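Local coordinates for protein Nsp15 (Middle East respiratory syndrome-related coronavirus, PDB 5YVD) that cleaves RNA as an endoribonuclease, probably at uridylates as in other enzymes of the EndoU family, and assembles from six copies, at residues T96-I99 with Y104-I107; L75-C80 with N92-A97; I115-R120 with E126-T131; A6-V9 with H14-G17; D29-K34 with I40-N45. All blocks are in the same frame, centred on the assembly; numbering follows the deposited sequence.

Contact 1: T96-I99 with Y104-I107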
# COMPACT_ATOMS: atom_id res chain seq x y z
N THR A 96 8.36 -18.33 11.11
CA THR A 96 7.64 -17.88 9.92
C THR A 96 6.77 -18.95 9.29
O THR A 96 5.77 -18.63 8.64
CB THR A 96 8.64 -17.53 8.83
OG1 THR A 96 9.63 -18.56 8.78
CG2 THR A 96 9.31 -16.19 9.12
N ALA A 97 7.17 -20.22 9.39
CA ALA A 97 6.32 -21.31 8.94
C ALA A 97 5.63 -21.90 10.14
O ALA A 97 5.99 -21.62 11.27
CB ALA A 97 7.14 -22.38 8.22
N THR A 98 4.66 -22.76 9.88
CA THR A 98 3.83 -23.35 10.91
C THR A 98 3.55 -24.84 10.56
O THR A 98 3.83 -25.30 9.44
CB THR A 98 2.55 -22.52 11.01
OG1 THR A 98 2.06 -22.55 12.34
CG2 THR A 98 1.51 -23.02 10.08
N ILE A 99 3.05 -25.61 11.53
CA ILE A 99 2.73 -27.03 11.32
C ILE A 99 1.40 -27.37 11.97
O ILE A 99 1.23 -27.28 13.19
CB ILE A 99 3.80 -27.95 11.90
CG1 ILE A 99 5.13 -27.77 11.15
CG2 ILE A 99 3.36 -29.41 11.78
CD1 ILE A 99 6.33 -28.35 11.88
N TYR A 104 -2.21 -22.20 4.77
CA TYR A 104 -1.38 -21.40 3.90
C TYR A 104 0.08 -21.44 4.35
O TYR A 104 0.96 -21.43 3.51
CB TYR A 104 -1.91 -19.97 3.87
CG TYR A 104 -1.25 -19.10 2.83
CD1 TYR A 104 -0.10 -18.39 3.14
CD2 TYR A 104 -1.77 -18.99 1.54
CE1 TYR A 104 0.52 -17.60 2.20
CE2 TYR A 104 -1.14 -18.20 0.58
CZ TYR A 104 -0.01 -17.50 0.93
OH TYR A 104 0.64 -16.71 0.03
N THR A 105 0.34 -21.51 5.65
CA THR A 105 1.71 -21.48 6.16
C THR A 105 2.28 -22.82 6.66
O THR A 105 3.49 -22.89 7.00
CB THR A 105 1.83 -20.50 7.31
OG1 THR A 105 0.82 -20.80 8.29
CG2 THR A 105 1.68 -19.08 6.80
N ASP A 106 1.42 -23.85 6.73
CA ASP A 106 1.81 -25.23 7.10
C ASP A 106 2.79 -25.81 6.12
O ASP A 106 2.55 -25.86 4.91
CB ASP A 106 0.61 -26.18 7.12
CG ASP A 106 -0.31 -25.96 8.31
OD1 ASP A 106 0.07 -25.23 9.26
OD2 ASP A 106 -1.43 -26.54 8.29
N ILE A 107 3.92 -26.25 6.63
CA ILE A 107 4.84 -27.08 5.86
C ILE A 107 4.69 -28.51 6.33
O ILE A 107 4.19 -28.76 7.42
CB ILE A 107 6.28 -26.62 6.04
CG1 ILE A 107 6.75 -26.84 7.48
CG2 ILE A 107 6.39 -25.17 5.61
CD1 ILE A 107 8.12 -26.26 7.76
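Thr98 and Thr105 meet through their backbones where a loop of the middle domain doubles back on itself, closing it with an isolated beta bridge between Thr98 and Asp106. Thr98 has the most surface buried here and works in both directions. Its N donates to Thr105 O over 3.1 Å, arriving from above the carbonyl plane, and its O receives Ile107 N at 3.0 Å, nearly in line with the C=O bond. The same Thr98 O also takes a CA-H...O contact from Asp106 CA, so two neighbouring groups of the returning chain converge on one carbonyl. Beside the bridge the contact is apolar. In Ile107, CG1 sits between the backbone N and the carbonyl carbon (chi1 66°), which carries CD1 back over Ala97 and leaves CG2 beside it. Ile99 and Ile79 of strand 79-80 extend this apolar patch. The Asp106 carboxylate serves the turn itself, its OD1 accepting from Val101 N and Cys102 N, while Thr105 packs on Ile53 of helix 51-59. Two methylenes, Ile99 CG1 and Ile107 CG1, lie 4.1 Å apart, and two methyls, Ile107 CG2 and Ala97 CB, 3.9 Å apart.

Contact 2: L75-C80 with N92-A97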
# COMPACT_ATOMS: atom_id res chain seq x y z
N LEU A 75 18.04 -22.92 21.98
CA LEU A 75 17.99 -24.36 21.69
C LEU A 75 17.82 -24.61 20.19
O LEU A 75 17.71 -25.76 19.76
CB LEU A 75 16.83 -25.02 22.42
CG LEU A 75 16.74 -24.93 23.95
CD1 LEU A 75 15.57 -25.78 24.41
CD2 LEU A 75 18.04 -25.37 24.62
N GLN A 76 17.80 -23.54 19.41
CA GLN A 76 17.60 -23.57 17.97
C GLN A 76 16.29 -24.24 17.55
O GLN A 76 16.27 -25.11 16.67
CB GLN A 76 18.77 -24.23 17.25
CG GLN A 76 20.09 -23.52 17.42
CD GLN A 76 21.27 -24.47 17.28
OE1 GLN A 76 21.21 -25.63 17.73
NE2 GLN A 76 22.33 -23.99 16.67
N ALA A 77 15.20 -23.81 18.17
CA ALA A 77 13.88 -24.25 17.75
C ALA A 77 13.45 -23.48 16.51
O ALA A 77 13.30 -22.27 16.55
CB ALA A 77 12.88 -24.04 18.87
N ASP A 78 13.27 -24.20 15.40
CA ASP A 78 12.92 -23.60 14.12
C ASP A 78 11.39 -23.40 13.95
O ASP A 78 10.96 -22.43 13.36
CB ASP A 78 13.50 -24.44 12.95
CG ASP A 78 15.04 -24.63 13.05
OD1 ASP A 78 15.82 -23.77 12.59
OD2 ASP A 78 15.46 -25.66 13.60
N ILE A 79 10.58 -24.30 14.50
CA ILE A 79 9.12 -24.28 14.25
C ILE A 79 8.37 -25.06 15.35
O ILE A 79 8.99 -25.85 16.09
CB ILE A 79 8.86 -24.88 12.86
CG1 ILE A 79 7.39 -24.87 12.48
CG2 ILE A 79 9.40 -26.30 12.78
CD1 ILE A 79 7.18 -25.09 10.99
N CYS A 80 7.07 -24.81 15.52
CA CYS A 80 6.33 -25.52 16.56
C CYS A 80 5.37 -26.56 15.95
O CYS A 80 4.91 -26.41 14.81
CB CYS A 80 5.57 -24.52 17.45
SG CYS A 80 6.56 -23.50 18.58
N ASN A 92 4.17 -10.43 16.33
CA ASN A 92 4.50 -11.38 15.30
C ASN A 92 4.54 -12.73 15.98
O ASN A 92 4.35 -12.85 17.18
CB ASN A 92 5.88 -11.03 14.64
CG ASN A 92 6.05 -11.62 13.21
OD1 ASN A 92 5.62 -12.72 12.92
ND2 ASN A 92 6.71 -10.88 12.35
N ILE A 93 4.83 -13.73 15.18
CA ILE A 93 4.90 -15.10 15.62
C ILE A 93 6.35 -15.50 15.80
O ILE A 93 7.26 -14.84 15.27
CB ILE A 93 4.17 -15.95 14.58
CG1 ILE A 93 3.16 -16.82 15.26
CG2 ILE A 93 5.09 -16.78 13.70
CD1 ILE A 93 2.12 -17.26 14.28
N TYR A 94 6.60 -16.56 16.55
CA TYR A 94 7.95 -17.07 16.64
C TYR A 94 8.17 -17.90 15.38
O TYR A 94 7.43 -18.86 15.15
CB TYR A 94 8.18 -17.90 17.92
CG TYR A 94 9.57 -18.49 18.01
CD1 TYR A 94 9.84 -19.73 17.48
CD2 TYR A 94 10.61 -17.80 18.61
CE1 TYR A 94 11.09 -20.30 17.56
CE2 TYR A 94 11.88 -18.36 18.70
CZ TYR A 94 12.11 -19.62 18.17
OH TYR A 94 13.35 -20.19 18.23
N GLY A 95 9.14 -17.49 14.56
CA GLY A 95 9.41 -18.14 13.29
C GLY A 95 8.48 -17.60 12.22
O GLY A 95 7.89 -16.54 12.42
N THR A 96 8.36 -18.33 11.11
CA THR A 96 7.64 -17.88 9.92
C THR A 96 6.77 -18.95 9.29
O THR A 96 5.77 -18.63 8.64
CB THR A 96 8.64 -17.53 8.83
OG1 THR A 96 9.63 -18.56 8.78
CG2 THR A 96 9.31 -16.19 9.12
N ALA A 97 7.17 -20.22 9.39
CA ALA A 97 6.32 -21.31 8.94
C ALA A 97 5.63 -21.90 10.14
O ALA A 97 5.99 -21.62 11.27
CB ALA A 97 7.14 -22.38 8.22
O HOH W 1 10.01 -20.98 10.65
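The Tyr94 ring meets Ala77 at its edge: Ala77 O lies near the ring plane beside CE1 and the hydroxyl, while Phe69, Leu72 and His73 of helix 69-74 pack against the same side chain. Tyr94 OH donates to Ala77 O over 2.7 Å, meeting a lone pair of that oxygen in the carbonyl plane. With CG anti to the backbone N (chi1 178°), the phenol reaches straight across to the chain that leaves the helix, whose end is marked by a Schellman motif at Gln76. Farther along, Ile79 reaches over with its delta methyl, CD1 resting 3.6 Å from Ala97 C and 3.9 Å from Ala97 CB. Near the Ile79 contact a water bridges the backbones, donating to Asp78 O and accepting from Thr96 N, each at 3.2 Å. Asp78 also pairs with Asn114, through its backbone and through OD2, tying this segment to the residue just before strand 115-118. Gly95, with positive phi, gives its N to Asn38 OD1 of a third subunit, so the chain beside Tyr94 belongs to an assembly interface. One phenol bond and one water thus satisfy main-chain polar atoms in a largely buried place where no strand pairing joins the two segments.

Contact 3: I115-R120 with E126-T131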
# COMPACT_ATOMS: atom_id res chain seq x y z
N ILE A 115 11.99 -29.35 15.44
CA ILE A 115 10.59 -29.14 15.76
C ILE A 115 10.38 -29.20 17.28
O ILE A 115 10.81 -30.15 17.96
CB ILE A 115 9.70 -30.23 15.10
CG1 ILE A 115 10.05 -30.35 13.61
CG2 ILE A 115 8.22 -29.97 15.38
CD1 ILE A 115 9.05 -31.15 12.80
N CYS A 116 9.68 -28.18 17.78
CA CYS A 116 9.42 -28.03 19.19
C CYS A 116 8.05 -28.56 19.50
O CYS A 116 7.06 -28.08 18.95
CB CYS A 116 9.50 -26.56 19.56
SG CYS A 116 9.02 -26.24 21.26
N PHE A 117 7.97 -29.54 20.40
CA PHE A 117 6.70 -30.20 20.74
C PHE A 117 6.34 -29.88 22.18
O PHE A 117 7.24 -29.60 22.99
CB PHE A 117 6.85 -31.72 20.66
CG PHE A 117 7.22 -32.25 19.31
CD1 PHE A 117 8.53 -32.23 18.88
CD2 PHE A 117 6.26 -32.84 18.51
CE1 PHE A 117 8.87 -32.77 17.65
CE2 PHE A 117 6.60 -33.35 17.28
CZ PHE A 117 7.90 -33.34 16.86
N ASP A 118 5.05 -29.99 22.53
CA ASP A 118 4.59 -29.64 23.89
C ASP A 118 3.73 -30.73 24.51
O ASP A 118 2.85 -31.28 23.85
CB ASP A 118 3.84 -28.29 23.85
CG ASP A 118 3.50 -27.74 25.26
OD1 ASP A 118 2.66 -28.36 25.97
OD2 ASP A 118 4.04 -26.67 25.63
N ILE A 119 3.95 -31.02 25.79
CA ILE A 119 3.17 -32.03 26.50
C ILE A 119 1.67 -31.71 26.52
O ILE A 119 0.86 -32.61 26.59
CB ILE A 119 3.69 -32.19 27.94
CG1 ILE A 119 3.07 -33.42 28.64
CG2 ILE A 119 3.38 -30.97 28.77
CD1 ILE A 119 4.03 -34.56 28.83
N ARG A 120 1.30 -30.44 26.49
CA ARG A 120 -0.13 -30.08 26.59
C ARG A 120 -0.93 -30.41 25.32
O ARG A 120 -2.16 -30.37 25.36
CB ARG A 120 -0.30 -28.62 26.98
CG ARG A 120 -0.00 -28.38 28.45
CD ARG A 120 0.35 -26.94 28.77
NE ARG A 120 1.63 -26.55 28.17
CZ ARG A 120 2.19 -25.36 28.31
NH1 ARG A 120 1.61 -24.38 29.04
NH2 ARG A 120 3.34 -25.14 27.72
N GLU A 126 4.83 -38.63 22.31
CA GLU A 126 5.13 -39.81 21.48
C GLU A 126 5.66 -39.41 20.11
O GLU A 126 6.58 -40.03 19.58
CB GLU A 126 3.92 -40.71 21.32
CG GLU A 126 3.43 -41.32 22.64
CD GLU A 126 2.42 -40.46 23.41
OE1 GLU A 126 2.12 -39.32 22.99
OE2 GLU A 126 1.93 -40.94 24.45
N LYS A 127 5.11 -38.34 19.54
CA LYS A 127 5.62 -37.83 18.27
C LYS A 127 7.07 -37.34 18.44
O LYS A 127 7.98 -37.69 17.65
CB LYS A 127 4.69 -36.73 17.73
CG LYS A 127 4.20 -36.99 16.31
CD LYS A 127 5.35 -36.94 15.30
CE LYS A 127 4.99 -37.55 13.95
NZ LYS A 127 6.12 -37.52 12.98
N PHE A 128 7.30 -36.55 19.48
CA PHE A 128 8.65 -36.12 19.80
C PHE A 128 9.56 -37.32 19.97
O PHE A 128 10.74 -37.24 19.59
CB PHE A 128 8.67 -35.24 21.07
CG PHE A 128 10.05 -35.04 21.66
CD1 PHE A 128 10.97 -34.22 21.05
CD2 PHE A 128 10.40 -35.68 22.83
CE1 PHE A 128 12.23 -34.03 21.59
CE2 PHE A 128 11.66 -35.50 23.37
CZ PHE A 128 12.57 -34.67 22.75
N MET A 129 9.04 -38.42 20.52
CA MET A 129 9.87 -39.64 20.77
C MET A 129 10.25 -40.35 19.49
O MET A 129 11.26 -41.03 19.47
CB MET A 129 9.18 -40.67 21.68
CG MET A 129 9.03 -40.26 23.13
SD MET A 129 10.59 -39.95 23.93
CE MET A 129 11.35 -41.58 23.87
N SER A 130 9.44 -40.21 18.44
CA SER A 130 9.76 -40.80 17.14
C SER A 130 10.26 -39.77 16.11
O SER A 130 10.04 -39.94 14.92
CB SER A 130 8.56 -41.56 16.60
OG SER A 130 7.39 -40.76 16.60
N THR A 131 10.94 -38.73 16.57
CA THR A 131 11.46 -37.67 15.70
C THR A 131 12.92 -37.46 16.07
O THR A 131 13.21 -37.20 17.22
CB THR A 131 10.69 -36.35 15.93
OG1 THR A 131 9.28 -36.59 15.92
CG2 THR A 131 11.06 -35.29 14.89
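Phe117 presses its ring against the helix 124-129 backbone at Phe128. Phe128 CB stands over one face, 4.0 Å from the ring centroid and 25° off the normal, a CH-pi contact, and Phe128 CA lies above the centre of that same face. Ile115 CG2 covers the opposite face, offset toward the rim, so the ring lies between strand and helix. Lys127 CB comes to 3.9 Å from Phe117 CE2 and Thr131 OG1 to 3.7 Å from Phe117 CZ, both obliquely. Phe128 turns its own ring elsewhere: CG is anti to the backbone N (chi1 165°), and only CD1 at its edge returns to Phe117 CD1, the ring planes oblique at 59°.

Beyond this shell, Phe136 of strand 134-138 meets the Phe128 ring, and Lys178 makes a cation-pi contact with it. Lys178 NZ also donates to Phe128 O and Thr131 O, placing a positive charge where the helix runs out. There Ser130 grips Glu126 O from both faces of its carbonyl plane, through N and OG. On the strand side, Asp118 OD1 accepts from Arg120 N in an Asx turn, and Arg120 grips the carboxylate side-on in a salt bridge, NE 3.0 Å from Asp118 OD1 and NH2 2.7 Å from Asp118 OD2. The packing belongs to a beta-alpha-beta unit. No polar bond joins the segments, which meet round the Phe117 ring mainly by apolar and CH-pi contact; charged groups lie outside it, at Asp118-Arg120 and at the helix end, where the Lys178 ammonium would probably be favoured by the helix dipole.

Contact 4: A6-V9 with H14-G17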
# COMPACT_ATOMS: atom_id res chain seq x y z
N ALA A 6 -12.84 -14.35 12.41
CA ALA A 6 -13.35 -13.09 12.95
C ALA A 6 -14.43 -13.32 13.99
O ALA A 6 -14.53 -12.59 14.96
CB ALA A 6 -13.88 -12.23 11.82
N PHE A 7 -15.26 -14.34 13.78
CA PHE A 7 -16.38 -14.59 14.67
C PHE A 7 -15.88 -15.11 16.00
O PHE A 7 -16.27 -14.63 17.05
CB PHE A 7 -17.35 -15.56 14.01
CG PHE A 7 -18.56 -15.90 14.84
CD1 PHE A 7 -19.73 -15.16 14.71
CD2 PHE A 7 -18.53 -16.99 15.72
CE1 PHE A 7 -20.85 -15.47 15.48
CE2 PHE A 7 -19.64 -17.31 16.47
CZ PHE A 7 -20.80 -16.55 16.36
N ASN A 8 -14.98 -16.09 15.95
CA ASN A 8 -14.35 -16.60 17.17
C ASN A 8 -13.65 -15.47 17.96
O ASN A 8 -13.83 -15.34 19.18
CB ASN A 8 -13.34 -17.71 16.82
CG ASN A 8 -14.00 -19.03 16.48
OD1 ASN A 8 -13.86 -20.00 17.22
ND2 ASN A 8 -14.69 -19.09 15.36
N VAL A 9 -12.88 -14.63 17.26
CA VAL A 9 -12.13 -13.58 17.94
C VAL A 9 -13.06 -12.61 18.68
O VAL A 9 -12.74 -12.18 19.80
CB VAL A 9 -11.24 -12.79 16.98
CG1 VAL A 9 -10.81 -11.45 17.56
CG2 VAL A 9 -10.02 -13.62 16.64
N HIS A 14 -10.70 -15.53 21.10
CA HIS A 14 -9.65 -16.07 20.24
C HIS A 14 -10.21 -17.25 19.43
O HIS A 14 -11.40 -17.48 19.44
CB HIS A 14 -8.40 -16.46 21.04
CG HIS A 14 -8.62 -17.60 21.98
ND1 HIS A 14 -7.85 -18.74 21.95
CD2 HIS A 14 -9.50 -17.77 23.00
CE1 HIS A 14 -8.26 -19.57 22.90
NE2 HIS A 14 -9.26 -19.00 23.54
N PHE A 15 -9.38 -17.99 18.72
CA PHE A 15 -9.93 -19.08 17.97
C PHE A 15 -10.14 -20.36 18.80
O PHE A 15 -9.19 -20.94 19.32
CB PHE A 15 -9.04 -19.39 16.76
CG PHE A 15 -9.61 -20.42 15.89
CD1 PHE A 15 -10.72 -20.14 15.12
CD2 PHE A 15 -9.08 -21.70 15.88
CE1 PHE A 15 -11.28 -21.12 14.30
CE2 PHE A 15 -9.63 -22.68 15.09
CZ PHE A 15 -10.74 -22.39 14.29
N ILE A 16 -11.37 -20.83 18.90
CA ILE A 16 -11.61 -22.12 19.56
C ILE A 16 -12.44 -23.12 18.73
O ILE A 16 -12.89 -24.11 19.27
CB ILE A 16 -12.25 -21.95 20.95
CG1 ILE A 16 -13.67 -21.38 20.84
CG2 ILE A 16 -11.39 -21.04 21.83
CD1 ILE A 16 -14.51 -21.61 22.08
N GLY A 17 -12.65 -22.83 17.44
CA GLY A 17 -13.37 -23.75 16.54
C GLY A 17 -14.90 -23.66 16.56
O GLY A 17 -15.56 -24.47 15.95
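Asn8, on helix 2-12, packs tightly against the chain that returns as His14, Phe15 and Ile16. Its CB lies 3.3 Å from His14 O, and its amide carbon CG is 3.7 Å from Phe15 CD1, with the amide and ring planes 37° apart. CG stands anti to the carbonyl carbon (chi1 -76°), directing the amide out of the helix toward the loop. There OD1 accepts from Ile16 N over 3.1 Å, the donor tilted somewhat from the amide plane. ND2 is engaged as well, donating to Asn4 O one turn back in the helix and to Val18 O farther along the loop, so both ends of the amide are used and its rotation is fixed. Val9 adds a looser backbone approach, its N 3.9 Å from His14 O.

The outer side is different. Ile16 and Gly17 are exposed, and little of either is covered by the helix. Here the loop also packs on itself: Gly17 N lies 3.6 Å above the centre of one face of the Phe15 ring, and Ile16 CG2 sits over a face of the His14 imidazole, toward its rim. Phe15 also receives a cation-pi contact from Lys60, and its backbone bonds to Ala59. The His14 side chain touches Arg61 and Val63, and Ala287 of a fifth subunit; Val9 packs on Met265 of that same subunit.

A buried asparagine whose ND2 bonds a carbonyl of its own helix and one of the loop, and whose OD1 takes a loop N-H, joins the helix to the loop that follows it, here in the N-terminal oligomerisation domain, at the edge of a subunit interface.

Contact 5: D29-K34 with I40-N45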
# COMPACT_ATOMS: atom_id res chain seq x y z
N ASP A 29 -2.77 -3.25 5.59
CA ASP A 29 -2.28 -3.90 6.78
C ASP A 29 -3.36 -4.16 7.85
O ASP A 29 -3.04 -4.72 8.91
CB ASP A 29 -1.17 -3.03 7.36
CG ASP A 29 -1.69 -1.67 7.83
OD1 ASP A 29 -1.26 -1.20 8.90
OD2 ASP A 29 -2.56 -1.09 7.14
N LYS A 30 -4.62 -3.81 7.59
CA LYS A 30 -5.65 -3.88 8.64
C LYS A 30 -6.83 -4.83 8.36
O LYS A 30 -7.12 -5.18 7.23
CB LYS A 30 -6.19 -2.48 8.94
CG LYS A 30 -5.11 -1.54 9.45
CD LYS A 30 -5.63 -0.13 9.71
CE LYS A 30 -4.60 0.92 9.35
NZ LYS A 30 -3.37 0.79 10.18
N ILE A 31 -7.48 -5.23 9.45
CA ILE A 31 -8.72 -6.00 9.38
C ILE A 31 -9.87 -5.22 10.06
O ILE A 31 -9.75 -4.75 11.19
CB ILE A 31 -8.55 -7.35 10.07
CG1 ILE A 31 -7.46 -8.17 9.38
CG2 ILE A 31 -9.87 -8.12 10.08
CD1 ILE A 31 -7.89 -8.91 8.14
N PHE A 32 -10.98 -5.05 9.33
CA PHE A 32 -12.17 -4.40 9.88
C PHE A 32 -13.36 -5.33 9.86
O PHE A 32 -13.43 -6.20 9.02
CB PHE A 32 -12.53 -3.20 9.05
CG PHE A 32 -11.52 -2.11 9.10
CD1 PHE A 32 -11.70 -1.01 9.90
CD2 PHE A 32 -10.40 -2.17 8.29
CE1 PHE A 32 -10.76 0.01 9.92
CE2 PHE A 32 -9.48 -1.14 8.29
CZ PHE A 32 -9.66 -0.06 9.10
N THR A 33 -14.31 -5.11 10.76
CA THR A 33 -15.57 -5.87 10.73
C THR A 33 -16.75 -4.93 10.88
O THR A 33 -16.68 -3.96 11.62
CB THR A 33 -15.59 -6.96 11.85
OG1 THR A 33 -16.62 -7.92 11.63
CG2 THR A 33 -15.76 -6.33 13.23
N LYS A 34 -17.85 -5.21 10.18
CA LYS A 34 -19.08 -4.44 10.38
C LYS A 34 -19.63 -4.78 11.74
O LYS A 34 -19.73 -5.94 12.06
CB LYS A 34 -20.12 -4.72 9.29
CG LYS A 34 -20.25 -3.62 8.25
CD LYS A 34 -21.07 -4.07 7.02
CE LYS A 34 -22.56 -4.19 7.29
NZ LYS A 34 -23.19 -2.87 7.57
N ILE A 40 -15.21 -1.42 12.49
CA ILE A 40 -14.23 -1.47 13.57
C ILE A 40 -12.98 -2.27 13.20
O ILE A 40 -13.06 -3.43 12.78
CB ILE A 40 -14.79 -2.19 14.82
CG1 ILE A 40 -16.15 -1.63 15.21
CG2 ILE A 40 -13.77 -2.15 15.96
CD1 ILE A 40 -16.14 -0.14 15.45
N CYS A 41 -11.83 -1.65 13.44
CA CYS A 41 -10.54 -2.30 13.28
C CYS A 41 -10.29 -3.37 14.32
O CYS A 41 -10.32 -3.07 15.51
CB CYS A 41 -9.44 -1.25 13.41
SG CYS A 41 -7.85 -1.85 12.84
N MET A 42 -10.03 -4.60 13.88
CA MET A 42 -9.74 -5.73 14.75
C MET A 42 -8.27 -6.18 14.73
O MET A 42 -7.90 -7.08 15.48
CB MET A 42 -10.50 -6.95 14.30
CG MET A 42 -11.97 -7.01 14.60
SD MET A 42 -12.46 -8.71 14.26
CE MET A 42 -12.30 -8.80 12.49
N PHE A 43 -7.44 -5.63 13.85
CA PHE A 43 -6.07 -6.13 13.77
C PHE A 43 -5.17 -5.22 12.95
O PHE A 43 -5.62 -4.59 11.97
CB PHE A 43 -6.09 -7.55 13.19
CG PHE A 43 -4.75 -8.21 13.15
CD1 PHE A 43 -4.20 -8.72 14.31
CD2 PHE A 43 -4.06 -8.34 11.95
CE1 PHE A 43 -2.96 -9.35 14.28
CE2 PHE A 43 -2.82 -8.96 11.91
CZ PHE A 43 -2.27 -9.47 13.08
N GLU A 44 -3.91 -5.15 13.36
CA GLU A 44 -2.89 -4.30 12.72
C GLU A 44 -1.66 -5.18 12.43
O GLU A 44 -0.88 -5.56 13.33
CB GLU A 44 -2.56 -3.10 13.63
CG GLU A 44 -2.00 -1.86 12.93
CD GLU A 44 -2.42 -0.55 13.60
OE1 GLU A 44 -3.64 -0.30 13.67
OE2 GLU A 44 -1.54 0.24 14.04
N ASN A 45 -1.52 -5.54 11.17
CA ASN A 45 -0.46 -6.41 10.73
C ASN A 45 0.87 -5.75 10.93
O ASN A 45 1.13 -4.73 10.30
CB ASN A 45 -0.64 -6.70 9.25
CG ASN A 45 0.29 -7.76 8.76
OD1 ASN A 45 1.05 -8.35 9.52
ND2 ASN A 45 0.23 -8.04 7.47
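Ile31 and Met42 are brought together by their torsions: Ile31 CG2 stands anti to the backbone N, and Met42 folds at its thioether (chi3 -69°), setting CE 3.5 Å from Ile31 CG2 and 3.8 Å from Thr33 CB. On the other face, Cys41 SG, also anti to its N (chi1 -166°), hangs over the face of the Phe32 ring, 4.7 Å from the centroid and 18° off the normal. These groups belong to the antiparallel beta hairpin of strands 30-35 and 38-44. Thr33 and Ile40 form a hydrogen-bonded pair, N to O both ways, whereas Phe32 with Cys41 and Lys30 with Glu44 are non-hydrogen-bonded pairs. Between these last two pairs one strand has a single residue, Ile31, and the other has two, Met42 and Phe43, a beta bulge; Met42 N bonds Ile31 O at 2.7 Å. The Met42 side chain packs on Ala6 and Val10 of helix 2-12, Phe55 of helix 51-59 and Leu266 of a fifth subunit. At the far end Asn45 N donates to Asp29 O over 2.8 Å. The Lys30 ammonium completes a salt-bridge network there, 3.2 Å from Asp29 OD1 and a long 3.7 Å from Glu44 OE1.

In the fold
Contacts 2 and 5 are buried, contacts 1, 3 and 4 only partly so. Contacts 1 and 2 share Thr96 and Ala97 and meet round Ile79; contact 3 joins contact 2 through the sheet, strand 115-118 lying beside strand 79-80, and touches contact 1 where Ile99 meets Ile115. All three lie in the middle domain. Contacts 4 and 5 belong to the N-terminal oligomerisation domain, touch at Ala6 and Met42, and both reach the fifth subunit. Chemistry follows place: regular backbone pairing in contact 5, one bridge in contact 1, a phenol and a water in contact 2, one amide in contact 4, and aromatic packing in contact 3, whose segments touch no other subunit.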